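Local coordinates for protein cystathionine gamma-lyase (PDB 1N8P) that is a pyridoxal-5'-phosphate-dependent enzyme of the Cys/Met metabolism family, with the aminotransferase-like fold, present as a four-chain assembly, at residues K7-A12 against T252-V257; S183-N188 against R256-A261. All coordinates share one frame; numbering follows the deposited sequence.

Contact 1: K7-A12 against T252-V257; sequences KFATKA and TLHLRV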
# COMPACT_ATOMS: atom_id res chain seq x y z
N LYS A 7 -29.73 -11.45 3.00
CA LYS A 7 -29.55 -10.71 4.25
C LYS A 7 -28.31 -9.82 4.25
O LYS A 7 -27.37 -10.01 3.46
CB LYS A 7 -29.49 -11.69 5.40
CG LYS A 7 -30.70 -12.60 5.50
CD LYS A 7 -31.93 -11.80 5.84
CE LYS A 7 -32.86 -12.56 6.77
NZ LYS A 7 -33.86 -11.61 7.35
N PHE A 8 -28.30 -8.87 5.17
CA PHE A 8 -27.20 -7.90 5.32
C PHE A 8 -25.78 -8.45 5.29
O PHE A 8 -24.92 -7.83 4.69
CB PHE A 8 -27.37 -7.10 6.62
CG PHE A 8 -26.37 -6.01 6.77
CD1 PHE A 8 -26.73 -4.69 6.52
CD2 PHE A 8 -25.06 -6.30 7.10
CE1 PHE A 8 -25.80 -3.67 6.60
CE2 PHE A 8 -24.12 -5.29 7.19
CZ PHE A 8 -24.49 -3.97 6.94
N ALA A 9 -25.53 -9.56 5.96
CA ALA A 9 -24.18 -10.13 5.94
C ALA A 9 -23.84 -10.58 4.53
O ALA A 9 -22.68 -10.45 4.11
CB ALA A 9 -24.07 -11.30 6.91
N THR A 10 -24.83 -11.08 3.79
CA THR A 10 -24.62 -11.54 2.41
C THR A 10 -24.32 -10.36 1.50
O THR A 10 -23.46 -10.42 0.61
CB THR A 10 -25.85 -12.27 1.81
OG1 THR A 10 -26.30 -13.30 2.70
CG2 THR A 10 -25.47 -12.90 0.44
N LYS A 11 -25.03 -9.27 1.69
CA LYS A 11 -24.76 -8.13 0.84
C LYS A 11 -23.38 -7.58 1.14
O LYS A 11 -22.64 -7.23 0.23
CB LYS A 11 -25.82 -7.07 1.03
CG LYS A 11 -27.09 -7.33 0.22
CD LYS A 11 -28.21 -6.36 0.56
CE LYS A 11 -29.31 -7.02 1.38
NZ LYS A 11 -30.37 -6.02 1.71
N ALA A 12 -23.01 -7.54 2.43
CA ALA A 12 -21.70 -7.04 2.87
C ALA A 12 -20.61 -7.74 2.12
O ALA A 12 -19.72 -7.11 1.57
CB ALA A 12 -21.52 -7.26 4.36
N THR A 252 -16.68 -6.99 7.43
CA THR A 252 -16.87 -7.54 8.77
C THR A 252 -17.74 -6.58 9.58
O THR A 252 -17.99 -6.81 10.75
CB THR A 252 -15.52 -7.75 9.50
OG1 THR A 252 -14.63 -6.68 9.19
CG2 THR A 252 -14.84 -9.06 9.05
N LEU A 253 -18.23 -5.52 8.93
CA LEU A 253 -19.06 -4.52 9.58
C LEU A 253 -20.16 -5.14 10.42
O LEU A 253 -20.43 -4.68 11.54
CB LEU A 253 -19.71 -3.61 8.55
CG LEU A 253 -20.74 -2.56 8.99
CD1 LEU A 253 -20.13 -1.52 9.92
CD2 LEU A 253 -21.25 -1.87 7.73
N HIS A 254 -20.82 -6.15 9.87
CA HIS A 254 -21.89 -6.77 10.62
C HIS A 254 -21.37 -7.55 11.81
O HIS A 254 -22.00 -7.55 12.87
CB HIS A 254 -22.74 -7.65 9.71
CG HIS A 254 -21.96 -8.68 8.99
ND1 HIS A 254 -21.95 -10.00 9.36
CD2 HIS A 254 -21.07 -8.57 7.97
CE1 HIS A 254 -21.08 -10.66 8.62
NE2 HIS A 254 -20.53 -9.80 7.77
N LEU A 255 -20.23 -8.22 11.68
CA LEU A 255 -19.71 -8.94 12.84
C LEU A 255 -19.17 -7.95 13.90
O LEU A 255 -19.44 -8.08 15.08
CB LEU A 255 -18.62 -9.92 12.44
CG LEU A 255 -19.12 -11.00 11.48
CD1 LEU A 255 -18.01 -11.98 11.18
CD2 LEU A 255 -20.32 -11.72 12.09
N ARG A 256 -18.41 -6.95 13.47
CA ARG A 256 -17.88 -5.97 14.41
C ARG A 256 -18.97 -5.20 15.14
O ARG A 256 -19.01 -5.20 16.35
CB ARG A 256 -16.96 -4.97 13.70
CG ARG A 256 -15.69 -5.56 13.20
CD ARG A 256 -14.78 -4.48 12.65
NE ARG A 256 -14.98 -4.19 11.24
CZ ARG A 256 -15.76 -3.22 10.78
NH1 ARG A 256 -16.41 -2.47 11.62
NH2 ARG A 256 -15.83 -2.97 9.48
N VAL A 257 -19.85 -4.54 14.40
CA VAL A 257 -20.94 -3.76 14.99
C VAL A 257 -21.88 -4.56 15.89
O VAL A 257 -22.46 -4.03 16.83
CB VAL A 257 -21.75 -3.13 13.89
CG1 VAL A 257 -22.99 -2.53 14.46
CG2 VAL A 257 -20.91 -2.08 13.19

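Contact 2: S183-N188 against R256-A261; sequences SPYISN and RVRQAA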
# COMPACT_ATOMS: atom_id res chain seq x y z
N SER A 183 -24.17 3.03 11.85
CA SER A 183 -23.71 2.29 10.67
C SER A 183 -24.79 1.53 9.89
O SER A 183 -25.79 1.11 10.45
CB SER A 183 -22.72 1.24 11.08
OG SER A 183 -23.45 0.05 11.29
N PRO A 184 -24.57 1.31 8.59
CA PRO A 184 -25.58 0.57 7.83
C PRO A 184 -26.22 -0.60 8.60
O PRO A 184 -27.42 -0.77 8.57
CB PRO A 184 -24.79 0.10 6.60
CG PRO A 184 -23.91 1.31 6.33
CD PRO A 184 -23.44 1.69 7.73
N TYR A 185 -25.43 -1.36 9.32
CA TYR A 185 -25.96 -2.51 10.04
C TYR A 185 -27.15 -2.25 10.98
O TYR A 185 -28.19 -2.87 10.86
CB TYR A 185 -24.82 -3.21 10.83
CG TYR A 185 -25.28 -4.52 11.45
CD1 TYR A 185 -25.77 -5.55 10.63
CD2 TYR A 185 -25.32 -4.70 12.82
CE1 TYR A 185 -26.29 -6.72 11.15
CE2 TYR A 185 -25.84 -5.87 13.37
CZ TYR A 185 -26.33 -6.88 12.51
OH TYR A 185 -26.89 -8.06 12.99
N ILE A 186 -26.97 -1.34 11.94
CA ILE A 186 -27.99 -1.03 12.92
C ILE A 186 -29.18 -0.26 12.38
O ILE A 186 -30.27 -0.41 12.88
CB ILE A 186 -27.39 -0.20 14.10
CG1 ILE A 186 -26.33 -1.03 14.82
CG2 ILE A 186 -28.53 0.24 15.08
CD1 ILE A 186 -25.71 -0.31 15.98
N SER A 187 -28.98 0.56 11.36
CA SER A 187 -30.09 1.34 10.85
C SER A 187 -29.97 1.80 9.41
O SER A 187 -28.88 1.94 8.86
CB SER A 187 -30.28 2.55 11.75
OG SER A 187 -31.37 3.33 11.30
N ASN A 188 -31.12 2.05 8.80
CA ASN A 188 -31.20 2.49 7.41
C ASN A 188 -32.16 3.67 7.28
O ASN A 188 -33.31 3.50 6.84
CB ASN A 188 -31.69 1.35 6.52
CG ASN A 188 -30.65 0.28 6.33
OD1 ASN A 188 -30.97 -0.84 5.94
ND2 ASN A 188 -29.40 0.61 6.59
N ARG A 256 -18.41 -6.95 13.47
CA ARG A 256 -17.88 -5.97 14.41
C ARG A 256 -18.97 -5.20 15.14
O ARG A 256 -19.01 -5.20 16.35
CB ARG A 256 -16.96 -4.97 13.70
CG ARG A 256 -15.69 -5.56 13.20
CD ARG A 256 -14.78 -4.48 12.65
NE ARG A 256 -14.98 -4.19 11.24
CZ ARG A 256 -15.76 -3.22 10.78
NH1 ARG A 256 -16.41 -2.47 11.62
NH2 ARG A 256 -15.83 -2.97 9.48
N VAL A 257 -19.85 -4.54 14.40
CA VAL A 257 -20.94 -3.76 14.99
C VAL A 257 -21.88 -4.56 15.89
O VAL A 257 -22.46 -4.03 16.83
CB VAL A 257 -21.75 -3.13 13.89
CG1 VAL A 257 -22.99 -2.53 14.46
CG2 VAL A 257 -20.91 -2.08 13.19
N ARG A 258 -22.03 -5.84 15.59
CA ARG A 258 -22.90 -6.71 16.37
C ARG A 258 -22.28 -6.93 17.75
O ARG A 258 -22.98 -6.97 18.75
CB ARG A 258 -23.06 -8.08 15.65
CG ARG A 258 -24.14 -9.01 16.22
CD ARG A 258 -25.51 -8.51 15.84
NE ARG A 258 -26.57 -9.25 16.51
CZ ARG A 258 -27.84 -8.84 16.56
NH1 ARG A 258 -28.19 -7.70 15.97
NH2 ARG A 258 -28.74 -9.56 17.20
N GLN A 259 -20.97 -7.08 17.78
CA GLN A 259 -20.23 -7.33 19.01
C GLN A 259 -20.06 -6.05 19.84
O GLN A 259 -20.28 -6.04 21.05
CB GLN A 259 -18.87 -7.89 18.63
CG GLN A 259 -17.99 -8.22 19.80
CD GLN A 259 -18.51 -9.36 20.55
OE1 GLN A 259 -18.90 -10.36 19.97
NE2 GLN A 259 -18.52 -9.26 21.87
N ALA A 260 -19.66 -4.98 19.19
CA ALA A 260 -19.44 -3.72 19.88
C ALA A 260 -20.73 -3.30 20.57
O ALA A 260 -20.71 -2.69 21.63
CB ALA A 260 -18.98 -2.66 18.87
N ALA A 261 -21.86 -3.64 19.97
CA ALA A 261 -23.16 -3.28 20.53
C ALA A 261 -23.53 -4.13 21.77
O ALA A 261 -23.88 -3.58 22.82
CB ALA A 261 -24.24 -3.37 19.42

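Contact 1: K7-A12 against T252-V257
F8, A9 and A12 of helix 8-14 pack onto L253 and H254, in the first turn of helix 253-271, in a buried helix-to-helix contact made almost wholly by side chains, with no hydrogen bond across it. The two short helical segments come within 10.1 Å of each other at an angle of 128°, so they run in largely opposing directions without being aligned. H254 is the centre of the contact, meeting F8, A9 and A12. Its CG lies between the backbone N and the carbonyl carbon (chi1 55°), the crowded position, and the imidazole stands against helix 8-14. The methyl of A9 sits over one face of that ring, CB lying 3.6 Å from the ring centroid of H254 and displaced toward the rim nearest ND1 and CE1, a CH-pi contact. One turn on, A12 CB approaches CD2 of H254 at 3.9 Å. NE2 of H254 also makes a weak hydrogen bond to K251 O. F8 packs beside the stem of H254: chi1 (-174°) sets its CG anti to the backbone N, and the far rim of the ring comes closest, CE2 lying 3.7 Å from H254 CB. At the ring edge, close to its plane, CZ of F8 meets L253 CD2 at 3.9 Å; these two side chains cross at about a right angle. L67 of helix 55-67 also touches F8, A12 and L253 and so covers the same cluster. On its N-terminal side, helix 8-14 is held to the second subunit, where D379 accepts hydrogen bonds from K7 N and T10 OG1. An N-terminal segment lodged between its own chain and a partner subunit is characteristic of this family of fold type I pyridoxal-phosphate enzymes.

Contact 2: S183-N188 against R256-A261
V257 of helix 253-271 packs among S183, Y185 and I186, residues of the short, weakly bonded helix 183-186. Its CG1 does most of the touching, reaching Y185 CD2 at 3.6 Å near the plane of the ring, so that the methyl meets the tyrosine at its edge. The same CG1 lies 3.7 Å from I186 CG1, with CD1 of that side chain close by, while the other branch, CG2, faces S183 OG at 3.8 Å. The side chains of Y185 and V257 pass alongside one another, CG1 of V257 near CB of Y185 and CD2 of Y185 near CB of V257. This half is buried and essentially apolar; S183 OG, at its margin, also accepts a weak hydrogen bond from Y185 N.

The looser half lies at the tip of Y185, where both partners are partly exposed. R258 bends at its second torsion (chi2 74°), which places CD beside the rim of the tyrosine, 3.6 Å from CE2 of Y185. Beyond that methylene the guanidinium stands nearly perpendicular to the phenol ring, their planes 87° apart, so the two groups do not stack. Its firm polar partner lies outside both segments: NH1 of R258 forms a salt bridge with D301. L303 packs on both Y185 and R258 at this end. The backbone of helix 183-186 is tied to the same loop, through Y185 O with the side chain of R300 and I186 with its main chain. Packing of V257 on Y185 and I186 thus makes the buried half, and at the other end the charge of R258 is probably balanced chiefly by D301.

How the contacts relate
From the N terminus, contact 1 closes a long loop: 239 residues, holding the whole seven-stranded sheet, separate helix 8-14 from helix 253-271. Contact 2 begins inside that loop, just after strand 174-178, and closes a shorter one of 67 residues on the same helix, one turn further along. Their second segments overlap at R256 and V257, and their centres are 8 Å apart. F8 and Y185 join them with an edge-to-face ring pair, and Y185 CD1 packs on H254 CB at 3.8 Å. Together they bring the N-terminal helix and the short helix 183-186 that follows strand 174-178 onto helix 253-271, near the second subunit.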